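Myosin-I heavy chain (PDB 5EJY) is an actin-based class VII motor with ATPase activity that acts in early phagocytosis and adhesion, represented here by a MyTH4-FERM unit of its tail. Local coordinates at residues L128-F131 against T132-F136; V159-S162 against V163-A167; K461-D464 against K465-S468; T481-V484 against Q485-V488. All blocks are in the same frame, centred on the assembly; numbering follows the deposited sequence. Where two conformers were deposited one is given.

Contact 1 of 4, residues L128-F131 against T132-F136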
loop_
_atom_site.group_PDB
_atom_site.type_symbol
_atom_site.label_atom_id
_atom_site.label_comp_id
_atom_site.label_asym_id
_atom_site.label_seq_id
_atom_site.Cartn_x
_atom_site.Cartn_y
_atom_site.Cartn_z
ATOM N N LEU A 128 -17.978 11.971 11.744
ATOM C CA LEU A 128 -16.913 12.939 11.486
ATOM C C LEU A 128 -15.728 12.745 12.410
ATOM O O LEU A 128 -14.580 12.821 11.979
ATOM C CB LEU A 128 -17.425 14.369 11.641
ATOM C CG LEU A 128 -18.419 14.845 10.583
ATOM C CD1 LEU A 128 -18.927 16.257 10.906
ATOM C CD2 LEU A 128 -17.765 14.806 9.196
ATOM N N ILE A 129 -16.007 12.529 13.693
ATOM C CA ILE A 129 -14.949 12.268 14.657
ATOM C C ILE A 129 -14.134 11.052 14.208
ATOM O O ILE A 129 -12.900 11.061 14.231
ATOM C CB ILE A 129 -15.548 12.070 16.082
ATOM C CG1 ILE A 129 -15.858 13.434 16.713
ATOM C CG2 ILE A 129 -14.593 11.325 16.982
ATOM C CD1 ILE A 129 -16.788 13.343 17.985
ATOM N N HIS A 130 -14.834 10.012 13.779
ATOM C CA HIS A 130 -14.195 8.772 13.367
ATOM C C HIS A 130 -13.382 8.968 12.068
ATOM O O HIS A 130 -12.262 8.464 11.959
ATOM C CB HIS A 130 -15.265 7.681 13.215
ATOM C CG HIS A 130 -14.712 6.299 13.049
ATOM N ND1 HIS A 130 -15.505 5.218 12.731
ATOM C CD2 HIS A 130 -13.445 5.824 13.138
ATOM C CE1 HIS A 130 -14.752 4.137 12.632
ATOM N NE2 HIS A 130 -13.499 4.477 12.871
ATOM N N PHE A 131 -13.929 9.716 11.104
ATOM C CA PHE A 131 -13.181 10.031 9.872
ATOM C C PHE A 131 -11.889 10.747 10.246
ATOM O O PHE A 131 -10.833 10.492 9.670
ATOM C CB PHE A 131 -13.955 10.984 8.951
ATOM C CG PHE A 131 -15.274 10.444 8.449
ATOM C CD1 PHE A 131 -15.435 9.099 8.159
ATOM C CD2 PHE A 131 -16.342 11.307 8.240
ATOM C CE1 PHE A 131 -16.643 8.614 7.687
ATOM C CE2 PHE A 131 -17.569 10.827 7.778
ATOM C CZ PHE A 131 -17.721 9.478 7.506
ATOM N N THR A 132 -11.984 11.669 11.199
ATOM C CA THR A 132 -10.852 12.518 11.546
ATOM C C THR A 132 -9.790 11.703 12.263
ATOM O O THR A 132 -8.614 11.798 11.934
ATOM C CB THR A 132 -11.300 13.736 12.414
ATOM O OG1 THR A 132 -12.319 14.449 11.711
ATOM C CG2 THR A 132 -10.121 14.690 12.678
ATOM N N CYS A 133 -10.212 10.896 13.237
ATOM C CA CYS A 133 -9.293 10.009 13.942
ATOM C C CYS A 133 -8.554 9.056 12.990
ATOM O O CYS A 133 -7.421 8.649 13.273
ATOM C CB CYS A 133 -10.047 9.186 14.985
ATOM S SG CYS A 133 -10.575 10.170 16.425
ATOM N N SER A 134 -9.220 8.686 11.896
ATOM C CA SER A 134 -8.654 7.776 10.895
ATOM C C SER A 134 -7.663 8.466 9.955
ATOM O O SER A 134 -7.064 7.810 9.095
ATOM C CB SER A 134 -9.781 7.147 10.068
ATOM O OG SER A 134 -10.717 6.468 10.911
ATOM N N THR A 135 -7.509 9.780 10.110
ATOM C CA THR A 135 -6.679 10.581 9.204
ATOM C C THR A 135 -5.470 11.249 9.884
ATOM O O THR A 135 -4.354 11.202 9.361
ATOM C CB THR A 135 -7.527 11.639 8.436
ATOM O OG1 THR A 135 -8.716 11.020 7.916
ATOM C CG2 THR A 135 -6.703 12.260 7.259
ATOM N N PHE A 136 -5.693 11.891 11.031
ATOM C CA PHE A 136 -4.609 12.514 11.796
ATOM C C PHE A 136 -5.061 12.685 13.249
ATOM O O PHE A 136 -6.262 12.802 13.523
ATOM C CB PHE A 136 -4.220 13.898 11.221
ATOM C CG PHE A 136 -5.389 14.816 11.039
ATOM C CD1 PHE A 136 -5.922 15.512 12.122
ATOM C CD2 PHE A 136 -6.000 14.942 9.797
ATOM C CE1 PHE A 136 -7.033 16.328 11.968
ATOM C CE2 PHE A 136 -7.109 15.762 9.629
ATOM C CZ PHE A 136 -7.628 16.454 10.723
#
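Ser134 turns back on His130 where helix 119-133 ends. Its CB lies 3.4 Å from His130 O. One bond further, OG donates to the same oxygen at 2.7 Å. OG also lies 3.6 Å from His130 CD2, approaching the imidazole obliquely. The torsion explains this reach: OG stands beside Ser134's own backbone N (chi1 -57°), and that N also donates to His130 O. The two donors reach the oxygen from opposite faces of its carbonyl plane.

Thr132 repeats the pattern two residues earlier. Its OG1 donates to Leu128 O at 2.8 Å, and its N bonds the same oxygen from the other face. Thr135 OG1 adds a third such hydroxyl bond, to Phe131 O, also 2.8 Å. Three buried hydroxyls thus spend their protons on carbonyls of the last helical turns, while Cys133 N to Ile129 O remains a nearly straight helix bond (170°).

The helix end is enclosed by its neighbours in the MyTH4 domain. Ile129 and Thr132 face helix 102-112 at Leu109. Cys133 meets Ile173 of helix 161-180. Phe131 packs on Leu192 and Ile195 of helix 189-196.

Contact 2 of 4, residues V159-S162 against V163-A167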
loop_
_atom_site.group_PDB
_atom_site.type_symbol
_atom_site.label_atom_id
_atom_site.label_comp_id
_atom_site.label_asym_id
_atom_site.label_seq_id
_atom_site.Cartn_x
_atom_site.Cartn_y
_atom_site.Cartn_z
ATOM N N VAL A 159 -25.837 7.655 24.758
ATOM C CA VAL A 159 -25.513 7.483 23.355
ATOM C C VAL A 159 -26.066 6.192 22.784
ATOM O O VAL A 159 -25.998 5.127 23.390
ATOM C CB VAL A 159 -24.000 7.690 23.024
ATOM C CG1 VAL A 159 -23.487 8.946 23.707
ATOM C CG2 VAL A 159 -23.157 6.472 23.402
ATOM N N SER A 160 -26.640 6.320 21.600
ATOM C CA SER A 160 -27.076 5.184 20.832
ATOM C C SER A 160 -25.927 4.201 20.651
ATOM O O SER A 160 -24.758 4.510 20.945
ATOM C CB SER A 160 -27.568 5.670 19.474
ATOM O OG SER A 160 -26.656 6.624 18.945
ATOM N N LYS A 161 -26.265 3.013 20.169
ATOM C CA LYS A 161 -25.255 2.030 19.828
ATOM C C LYS A 161 -24.303 2.634 18.791
ATOM O O LYS A 161 -23.103 2.403 18.836
ATOM C CB LYS A 161 -25.906 0.765 19.260
ATOM C CG LYS A 161 -24.897 -0.269 18.763
ATOM C CD LYS A 161 -25.581 -1.447 18.077
ATOM C CE LYS A 161 -24.582 -2.272 17.268
ATOM N NZ LYS A 161 -23.396 -2.677 18.082
ATOM N N SER A 162 -24.858 3.405 17.864
ATOM C CA SER A 162 -24.080 3.984 16.766
ATOM C C SER A 162 -22.990 4.938 17.244
ATOM O O SER A 162 -21.839 4.849 16.806
ATOM C CB SER A 162 -25.005 4.669 15.756
ATOM O OG SER A 162 -24.285 5.585 14.944
ATOM N N VAL A 163 -23.344 5.848 18.148
ATOM C CA VAL A 163 -22.357 6.731 18.744
ATOM C C VAL A 163 -21.304 5.951 19.517
ATOM O O VAL A 163 -20.115 6.245 19.426
ATOM C CB VAL A 163 -22.999 7.795 19.656
ATOM C CG1 VAL A 163 -21.942 8.465 20.510
ATOM C CG2 VAL A 163 -23.756 8.810 18.821
ATOM N N LYS A 164 -21.721 4.940 20.271
ATOM C CA LYS A 164 -20.751 4.195 21.067
ATOM C C LYS A 164 -19.803 3.366 20.188
ATOM O O LYS A 164 -18.630 3.216 20.515
ATOM C CB LYS A 164 -21.431 3.283 22.085
ATOM C CG LYS A 164 -20.457 2.729 23.111
ATOM C CD LYS A 164 -21.172 2.057 24.271
ATOM C CE LYS A 164 -21.917 3.067 25.138
ATOM N NZ LYS A 164 -21.039 3.700 26.157
ATOM N N ASP A 165 -20.325 2.815 19.103
ATOM C CA ASP A 165 -19.501 2.028 18.186
ATOM C C ASP A 165 -18.489 2.956 17.516
ATOM O O ASP A 165 -17.319 2.611 17.371
ATOM C CB ASP A 165 -20.355 1.370 17.104
ATOM C CG ASP A 165 -21.140 0.159 17.613
ATOM O OD1 ASP A 165 -20.754 -0.441 18.636
ATOM O OD2 ASP A 165 -22.135 -0.194 16.957
ATOM N N SER A 166 -18.953 4.133 17.116
ATOM C CA SER A 166 -18.066 5.139 16.514
ATOM C C SER A 166 -16.994 5.603 17.483
ATOM O O SER A 166 -15.831 5.738 17.114
ATOM C CB SER A 166 -18.864 6.333 16.009
ATOM O OG SER A 166 -19.623 5.974 14.872
ATOM N N ALA A 167 -17.374 5.827 18.739
ATOM C CA ALA A 167 -16.411 6.279 19.731
ATOM C C ALA A 167 -15.377 5.204 20.020
ATOM O O ALA A 167 -14.188 5.493 20.116
ATOM C CB ALA A 167 -17.113 6.731 21.026
HETATM O O HOH W 1 -21.976 7.526 14.691
#
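Lys161 reaches Asp165 through a chain that runs straight out and turns only at its last torsion (chi4 52°). Asp165 brings its carboxylate to meet it with CG placed beside the backbone N (chi1 -76°). Lys161 NZ then donates to Asp165 OD2 at 3.0 Å, on the syn lone pair, and forms a salt bridge. Lys161 CE lies 3.2 Å from the same oxygen, so the end of the lysine lies against the acid. The two side chains cross at a slant, one helical turn apart.

Ser160 OG accepts a long, weak capping bond from Val163 N at 3.5 Å. The backbone bond from Lys164 N to Ser160 O, at 3.1 Å, is firmer. Val159 folds over Val163, and the two side chains cross at about a right angle. Val159 CB to Val163 CG1 is tight at 3.3 Å.

Water 1 joins Ser162 OG to Ser166 OG; Ser166 OG also bonds Asn198 ND2. Lys164 NZ bonds the carbonyls of Thr153, Ile154 and Gln156, at and just past the end of helix 143-155. Val163 packs on Trp126 of helix 119-133.

This is a serine N-cap at the start of helix 161-180 in the MyTH4 domain, followed by an i to i+4 salt bridge.

Contact 3 of 4, residues K461-D464 against K465-S468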
loop_
_atom_site.group_PDB
_atom_site.type_symbol
_atom_site.label_atom_id
_atom_site.label_comp_id
_atom_site.label_asym_id
_atom_site.label_seq_id
_atom_site.Cartn_x
_atom_site.Cartn_y
_atom_site.Cartn_z
ATOM N N LYS A 461 23.239 7.467 -2.055
ATOM C CA LYS A 461 22.761 8.582 -2.869
ATOM C C LYS A 461 21.686 8.140 -3.860
ATOM O O LYS A 461 21.892 7.219 -4.640
ATOM C CB LYS A 461 23.938 9.213 -3.619
ATOM C CG LYS A 461 23.589 10.415 -4.480
ATOM C CD LYS A 461 24.866 10.962 -5.141
ATOM C CE LYS A 461 24.591 12.200 -5.974
ATOM N NZ LYS A 461 25.868 12.792 -6.478
ATOM N N SER A 462 20.531 8.795 -3.811
ATOM C CA SER A 462 19.461 8.536 -4.771
ATOM C C SER A 462 18.670 9.814 -5.010
ATOM O O SER A 462 18.776 10.764 -4.240
ATOM C CB SER A 462 18.522 7.433 -4.270
ATOM O OG SER A 462 17.844 7.825 -3.075
ATOM N N ASP A 463 17.892 9.841 -6.087
ATOM C CA ASP A 463 16.978 10.951 -6.319
ATOM C C ASP A 463 15.635 10.418 -6.808
ATOM O O ASP A 463 15.303 9.261 -6.550
ATOM C CB ASP A 463 17.577 12.018 -7.258
ATOM C CG ASP A 463 18.005 11.463 -8.602
ATOM O OD1 ASP A 463 17.488 10.418 -9.039
ATOM O OD2 ASP A 463 18.859 12.101 -9.247
ATOM N N ASP A 464 14.862 11.250 -7.499
ATOM C CA ASP A 464 13.534 10.837 -7.947
ATOM C C ASP A 464 13.593 9.747 -9.002
ATOM O O ASP A 464 12.638 8.982 -9.170
ATOM C CB ASP A 464 12.773 12.038 -8.512
ATOM C CG ASP A 464 12.431 13.054 -7.447
ATOM O OD1 ASP A 464 12.226 12.628 -6.291
ATOM O OD2 ASP A 464 12.378 14.267 -7.756
ATOM N N LYS A 465 14.714 9.679 -9.715
ATOM C CA LYS A 465 14.802 8.828 -10.898
ATOM C C LYS A 465 15.975 7.852 -10.924
ATOM O O LYS A 465 16.098 7.062 -11.851
ATOM C CB LYS A 465 14.855 9.700 -12.155
ATOM C CG LYS A 465 13.562 10.464 -12.418
ATOM C CD LYS A 465 13.652 11.289 -13.688
ATOM C CE LYS A 465 13.776 10.406 -14.917
ATOM N NZ LYS A 465 13.902 11.208 -16.165
ATOM N N SER A 466 16.841 7.896 -9.919
ATOM C CA SER A 466 18.045 7.078 -9.982
ATOM C C SER A 466 18.578 6.716 -8.612
ATOM O O SER A 466 18.199 7.313 -7.604
ATOM C CB SER A 466 19.140 7.832 -10.747
ATOM O OG SER A 466 19.597 8.937 -9.977
ATOM N N VAL A 467 19.464 5.728 -8.589
ATOM C CA VAL A 467 20.252 5.423 -7.405
ATOM C C VAL A 467 21.708 5.385 -7.856
ATOM O O VAL A 467 22.034 4.790 -8.880
ATOM C CB VAL A 467 19.879 4.067 -6.781
ATOM C CG1 VAL A 467 20.724 3.799 -5.531
ATOM C CG2 VAL A 467 18.377 4.031 -6.424
ATOM N N SER A 468 22.572 6.014 -7.079
ATOM C CA SER A 468 23.993 6.061 -7.392
ATOM C C SER A 468 24.755 5.000 -6.608
ATOM O O SER A 468 24.839 5.044 -5.379
ATOM C CB SER A 468 24.531 7.461 -7.113
ATOM O OG SER A 468 24.027 8.346 -8.099
HETATM O O HOH W 2 25.728 6.276 -3.146
#
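Asp463 and Ser466 make the main polar contact of this turn. Asp463 OD1 accepts from Ser466 OG at 2.7 Å and from Lys465 N at 2.9 Å. The two donors come from opposite faces of the carboxylate plane, each well out of it. A third approach, from Ser466 N, is strongly bent and weak. Asp463 CG lies between its own backbone N and carbonyl carbon (chi1 57°), which swings the acid back across the turn. The bonds probably hold the carboxylate in place. Ser466 OG also pairs with Gln478 NE2 of strand 476-480.

The backbone bonds tie the two arms. Asp463 N donates to Ser466 O at 3.0 Å. Further from the turn, Ser468 N gives Lys461 O a nearly straight bond of 2.8 Å. Beyond it, water 2 accepts from Lys461 N and donates to Ser468 O.

Apolar packing is light. Ser462 CB meets Val467 CG2 at 4.0 Å, on the face where Val467 lies against Val484, Leu487 and Val488 of helix 484-499. On the other face, the extended Lys461 chain runs past Ser468, with CD 4.0 Å from Ser468 CB. Lys465 NZ bonds a polyethylene glycol, probably from the crystallisation liquor.

The two arms run antiparallel, with Ser462 and Val467 as a non-hydrogen-bonded pair; 461-462 is a short, weakly bonded edge strand. They form a beta hairpin closed by a type I turn, with an Asx turn formed by Asp463, in the three-stranded sheet of the PH-like F3 lobe of the FERM domain.

Contact 4 of 4, residues T481-V484 against Q485-V488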
loop_
_atom_site.group_PDB
_atom_site.type_symbol
_atom_site.label_atom_id
_atom_site.label_comp_id
_atom_site.label_asym_id
_atom_site.label_seq_id
_atom_site.Cartn_x
_atom_site.Cartn_y
_atom_site.Cartn_z
ATOM N N THR A 481 15.997 4.294 -12.985
ATOM C CA THR A 481 15.000 3.241 -12.913
ATOM C C THR A 481 13.667 3.865 -12.543
ATOM O O THR A 481 13.626 4.890 -11.861
ATOM C CB THR A 481 15.409 2.161 -11.889
ATOM O OG1 THR A 481 14.488 1.066 -11.955
ATOM C CG2 THR A 481 15.440 2.735 -10.462
ATOM N N GLY A 482 12.581 3.266 -13.011
ATOM C CA GLY A 482 11.264 3.801 -12.716
ATOM C C GLY A 482 10.858 3.631 -11.259
ATOM O O GLY A 482 10.090 4.427 -10.728
ATOM N N ASP A 483 11.360 2.586 -10.610
ATOM C CA ASP A 483 10.961 2.291 -9.228
ATOM C C ASP A 483 12.140 2.473 -8.284
ATOM O O ASP A 483 12.668 1.501 -7.749
ATOM C CB ASP A 483 10.430 0.865 -9.124
ATOM C CG ASP A 483 9.640 0.607 -7.820
ATOM O OD1 ASP A 483 9.755 1.357 -6.841
ATOM O OD2 ASP A 483 8.911 -0.380 -7.776
ATOM N N VAL A 484 12.535 3.723 -8.076
ATOM C CA VAL A 484 13.703 4.037 -7.245
ATOM C C VAL A 484 13.575 3.469 -5.834
ATOM O O VAL A 484 14.532 2.928 -5.285
ATOM C CB VAL A 484 13.956 5.555 -7.179
ATOM C CG1 VAL A 484 15.127 5.881 -6.240
ATOM C CG2 VAL A 484 14.237 6.095 -8.577
ATOM N N GLN A 485 12.389 3.573 -5.241
ATOM C CA GLN A 485 12.222 3.090 -3.877
ATOM C C GLN A 485 12.516 1.592 -3.761
ATOM O O GLN A 485 13.086 1.148 -2.769
ATOM C CB GLN A 485 10.821 3.421 -3.340
ATOM C CG GLN A 485 10.595 2.974 -1.901
ATOM C CD GLN A 485 9.216 3.353 -1.392
ATOM O OE1 GLN A 485 8.967 4.512 -1.072
ATOM N NE2 GLN A 485 8.309 2.383 -1.337
ATOM N N LYS A 486 12.126 0.815 -4.770
ATOM C CA LYS A 486 12.410 -0.613 -4.782
ATOM C C LYS A 486 13.916 -0.855 -4.746
ATOM O O LYS A 486 14.408 -1.656 -3.950
ATOM C CB LYS A 486 11.804 -1.292 -6.017
ATOM C CG LYS A 486 11.996 -2.802 -6.039
ATOM C CD LYS A 486 11.440 -3.449 -7.308
ATOM C CE LYS A 486 11.661 -4.976 -7.296
ATOM N NZ LYS A 486 11.181 -5.695 -8.531
ATOM N N LEU A 487 14.645 -0.155 -5.611
ATOM C CA LEU A 487 16.095 -0.345 -5.682
ATOM C C LEU A 487 16.774 0.053 -4.364
ATOM O O LEU A 487 17.581 -0.700 -3.830
ATOM C CB LEU A 487 16.677 0.440 -6.859
ATOM C CG LEU A 487 18.184 0.266 -7.079
ATOM C CD1 LEU A 487 18.542 -1.217 -7.109
ATOM C CD2 LEU A 487 18.586 0.946 -8.374
ATOM N N VAL A 488 16.448 1.233 -3.841
ATOM C CA VAL A 488 17.002 1.683 -2.562
ATOM C C VAL A 488 16.701 0.693 -1.432
ATOM O O VAL A 488 17.595 0.313 -0.667
ATOM C CB VAL A 488 16.467 3.082 -2.163
ATOM C CG1 VAL A 488 16.840 3.422 -0.704
ATOM C CG2 VAL A 488 16.989 4.159 -3.123
#
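Asp483 leans over Lys486 at the start of helix 484-499. Its OD1 accepts from Lys486 N at 3.2 Å, and the N-H comes from well above the carboxylate plane, 61° out of it. The carboxylate lies against the start of the lysine chain: Asp483 CG is 3.4 Å from Lys486 CB. The two side chains cross at about a right angle. CG of the aspartate points opposite its own backbone N (chi1 -164°), and this carries the carboxylate over the first turn. Asp483 O adds two weak bonds, to Lys486 N and Leu487 N.

The next bond is regular. Val488 N donates to Val484 O at 2.9 Å, almost straight at 178°. Val484 CG1 and Val488 CG2 touch at 4.0 Å on the same side of the helix. Thr481 CG2 touches Leu487 CD2 at 4.2 Å.

Partners further out fix these groups. Asp257 N bonds Asp483 OD2, and Asp257 OD2 takes Gln485 NE2. The extended Lys486 chain does not pair with Asp483; in one of its two deposited conformers, its NZ bonds Leu411 O. Thr481 OG1 bonds Val413 O.

The N-cap Asp483 and Gln485 thus tie the helix start to Asp257, just after strand 254-256, while Thr481 and Lys486 tie it to strand 410-415, an outermost strand of the four-stranded sheet.

The four contacts form two pairs. Contacts 1 and 2 belong to the MyTH4 domain, with centres about 15 Å apart. They meet where His130 CG comes within 4.3 Å of Ser166 O, so the end of one helix lies beside the start of another. Contacts 3 and 4 lie in the FERM region, centres about 8 Å apart. Lys465 O and Thr481 N are 3.0 Å apart, a probable hydrogen bond, and Val484 CG2 packs 3.4 Å from Asp464 O. The pairs are far apart: the nearest atoms of contacts 1 and 4 are about 18 Å apart. Lys465 of contact 3 binds the polyethylene glycol.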